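Local coordinates for protein probable 2-oxoglutarate-dependent dioxygenase At5g05600 (Arabidopsis thaliana, PDB 6LSV) that oxidises the stress hormone jasmonate to 12-hydroxyjasmonate, using iron, 2-oxoglutarate and molecular oxygen, at residues L274-Y279 with E314-H319. Sequence-based numbering, arbitrary orientation.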
ATOM      1  N   LEU A 274       4.854 -15.036   7.240  1.00 23.76           N
ATOM      2  CA  LEU A 274       3.986 -16.071   7.797  1.00 25.30           C
ATOM      3  C   LEU A 274       3.957 -17.312   6.911  1.00 25.84           C
ATOM      4  O   LEU A 274       4.006 -18.443   7.410  1.00 23.78           O
ATOM      5  CB  LEU A 274       2.575 -15.519   8.000  1.00 16.76           C
ATOM      6  CG  LEU A 274       2.376 -14.662   9.255  1.00 21.71           C
ATOM      7  CD1 LEU A 274       1.043 -13.941   9.217  1.00 20.03           C
ATOM      8  CD2 LEU A 274       2.479 -15.506  10.513  1.00 21.57           C
ATOM      9  N   SER A 275       3.894 -17.123   5.597  1.00 21.38           N
ATOM     10  CA  SER A 275       3.898 -18.238   4.662  1.00 21.05           C
ATOM     11  C   SER A 275       5.280 -18.859   4.489  1.00 26.71           C
ATOM     12  O   SER A 275       5.458 -19.671   3.577  1.00 28.36           O
ATOM     13  CB  SER A 275       3.356 -17.787   3.301  1.00 23.82           C
ATOM     14  OG  SER A 275       4.246 -16.893   2.654  1.00 21.37           O
ATOM     15  N   ASN A 276       6.245 -18.498   5.341  1.00 25.75           N
ATOM     16  CA  ASN A 276       7.636 -18.944   5.212  1.00 28.29           C
ATOM     17  C   ASN A 276       8.132 -18.786   3.777  1.00 27.95           C
ATOM     18  O   ASN A 276       8.792 -19.669   3.225  1.00 24.43           O
ATOM     19  CB  ASN A 276       7.808 -20.389   5.691  1.00 29.43           C
ATOM     20  CG  ASN A 276       9.243 -20.702   6.107  1.00 28.04           C
ATOM     21  OD1 ASN A 276      10.004 -19.810   6.484  1.00 25.46           O
ATOM     22  ND2 ASN A 276       9.616 -21.975   6.037  1.00 27.65           N
ATOM     23  N   SER A 277       7.784 -17.650   3.167  1.00 24.97           N
ATOM     24  CA  SER A 277       8.136 -17.256   1.804  1.00 25.17           C
ATOM     25  C   SER A 277       7.427 -18.070   0.727  1.00 27.27           C
ATOM     26  O   SER A 277       7.812 -17.988  -0.445  1.00 28.21           O
ATOM     27  CB  SER A 277       9.649 -17.315   1.555  1.00 26.51           C
ATOM     28  OG  SER A 277      10.256 -16.054   1.786  1.00 37.32           O
ATOM     29  N   THR A 278       6.400 -18.850   1.073  1.00 24.90           N
ATOM     30  CA  THR A 278       5.601 -19.487   0.030  1.00 27.74           C
ATOM     31  C   THR A 278       4.823 -18.444  -0.763  1.00 25.10           C
ATOM     32  O   THR A 278       4.758 -18.505  -1.997  1.00 23.08           O
ATOM     33  CB  THR A 278       4.651 -20.524   0.630  1.00 27.75           C
ATOM     34  OG1 THR A 278       5.391 -21.436   1.451  1.00 27.49           O
ATOM     35  CG2 THR A 278       3.951 -21.296  -0.480  1.00 25.98           C
ATOM     36  N   TYR A 279       4.219 -17.485  -0.067  1.00 24.19           N
ATOM     37  CA  TYR A 279       3.689 -16.290  -0.702  1.00 24.71           C
ATOM     38  C   TYR A 279       4.775 -15.224  -0.724  1.00 25.60           C
ATOM     39  O   TYR A 279       5.526 -15.066   0.243  1.00 24.17           O
ATOM     40  CB  TYR A 279       2.462 -15.766   0.047  1.00 24.05           C
ATOM     41  CG  TYR A 279       1.265 -16.689   0.022  1.00 24.10           C
ATOM     42  CD1 TYR A 279       1.111 -17.639  -0.975  1.00 25.51           C
ATOM     43  CD2 TYR A 279       0.284 -16.603   1.001  1.00 28.38           C
ATOM     44  CE1 TYR A 279       0.015 -18.479  -0.997  1.00 24.82           C
ATOM     45  CE2 TYR A 279      -0.816 -17.436   0.985  1.00 24.97           C
ATOM     46  CZ  TYR A 279      -0.944 -18.372  -0.015  1.00 26.55           C
ATOM     47  OH  TYR A 279      -2.036 -19.207  -0.028  1.00 29.43           O
ATOM     48  N   GLU A 314       3.020 -24.628  11.056  1.00 31.77           N
ATOM     49  CA  GLU A 314       2.446 -25.660  10.198  1.00 33.67           C
ATOM     50  C   GLU A 314       3.254 -25.857   8.922  1.00 35.01           C
ATOM     51  O   GLU A 314       3.262 -26.958   8.359  1.00 41.32           O
ATOM     52  CB  GLU A 314       1.000 -25.305   9.844  1.00 37.00           C
ATOM     53  CG  GLU A 314      -0.017 -25.563  10.944  1.00 30.37           C
ATOM     54  CD  GLU A 314      -0.121 -24.412  11.933  1.00 36.35           C
ATOM     55  OE1 GLU A 314       0.720 -23.488  11.867  1.00 29.61           O
ATOM     56  OE2 GLU A 314      -1.045 -24.434  12.775  1.00 34.13           O
ATOM     57  N   LEU A 315       3.933 -24.813   8.450  1.00 35.21           N
ATOM     58  CA  LEU A 315       4.632 -24.856   7.173  1.00 32.04           C
ATOM     59  C   LEU A 315       6.118 -25.133   7.323  1.00 33.00           C
ATOM     60  O   LEU A 315       6.859 -25.042   6.338  1.00 38.39           O
ATOM     61  CB  LEU A 315       4.419 -23.547   6.416  1.00 29.94           C
ATOM     62  CG  LEU A 315       2.980 -23.038   6.378  1.00 27.15           C
ATOM     63  CD1 LEU A 315       2.960 -21.586   5.946  1.00 25.89           C
ATOM     64  CD2 LEU A 315       2.117 -23.896   5.457  1.00 20.78           C
ATOM     65  N   VAL A 316       6.574 -25.472   8.522  1.00 35.07           N
ATOM     66  CA  VAL A 316       7.985 -25.718   8.777  1.00 41.48           C
ATOM     67  C   VAL A 316       8.235 -27.219   8.771  1.00 41.89           C
ATOM     68  O   VAL A 316       7.596 -27.970   9.519  1.00 42.36           O
ATOM     69  CB  VAL A 316       8.429 -25.090  10.108  1.00 32.58           C
ATOM     70  CG1 VAL A 316       9.742 -25.704  10.569  1.00 41.57           C
ATOM     71  CG2 VAL A 316       8.572 -23.585   9.953  1.00 30.42           C
ATOM     72  N   SER A 317       9.146 -27.653   7.910  1.00 40.83           N
ATOM     73  CA  SER A 317       9.762 -28.969   7.959  1.00 45.10           C
ATOM     74  C   SER A 317      11.255 -28.781   8.220  1.00 48.95           C
ATOM     75  O   SER A 317      11.750 -27.654   8.316  1.00 49.44           O
ATOM     76  CB  SER A 317       9.501 -29.744   6.664  1.00 44.00           C
ATOM     77  OG  SER A 317       8.212 -29.447   6.148  1.00 51.40           O
ATOM     78  N   THR A 318      11.982 -29.890   8.358  1.00 53.18           N
ATOM     79  CA  THR A 318      13.423 -29.765   8.540  1.00 59.67           C
ATOM     80  C   THR A 318      14.139 -29.511   7.222  1.00 59.85           C
ATOM     81  O   THR A 318      15.314 -29.120   7.232  1.00 57.01           O
ATOM     82  CB  THR A 318      14.003 -31.012   9.215  1.00 60.94           C
ATOM     83  OG1 THR A 318      15.431 -30.906   9.255  1.00 65.01           O
ATOM     84  CG2 THR A 318      13.614 -32.266   8.452  1.00 47.37           C
ATOM     85  N   HIS A 319      13.461 -29.718   6.094  1.00 53.77           N
ATOM     86  CA  HIS A 319      13.967 -29.284   4.803  1.00 59.65           C
ATOM     87  C   HIS A 319      13.317 -27.991   4.318  1.00 61.81           C
ATOM     88  O   HIS A 319      13.759 -27.434   3.307  1.00 57.34           O
ATOM     89  CB  HIS A 319      13.781 -30.399   3.771  1.00 62.31           C
ATOM     90  CG  HIS A 319      14.692 -31.568   3.984  1.00 74.80           C
ATOM     91  ND1 HIS A 319      14.254 -32.778   4.478  1.00 77.05           N
ATOM     92  CD2 HIS A 319      16.027 -31.703   3.794  1.00 69.24           C
ATOM     93  CE1 HIS A 319      15.275 -33.611   4.569  1.00 73.54           C
ATOM     94  NE2 HIS A 319      16.362 -32.983   4.160  1.00 76.54           N
TER
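L315 lays a methyl against backbone atoms where helix 269-274 ends, and no hydrogen bond joins the two segments. The helix closes in a Schellman motif, with N276 at positive phi (47°) as its C-prime residue, and the chain turns back through a type I' beta turn from S275 to T278. CD1 of L315 touches this end twice, 3.6 Å from O of L274 and 3.7 Å from CA of S275. CG of L315 stands anti to its own carbonyl carbon (chi1 -46°). ND2 of N276 lies 4.1 Å from O of L315 and 4.4 Å from CG2 of V316, loose approaches only. The amide of N276 is instead held further along the same loop: OD1 accepts from N of L323 and ND2 donates to O of P321. The contact thus packs the helix end against the loop between strands 308-309 and 327-328, away from the iron and jasmonate sites. Just past the turn, N of Y279 donates to OG of S275 at 2.8 Å; within it, O of S275 takes two bonds from T278, from N and, nearly in line with its C=O (170°), from OG1 at 2.8 Å.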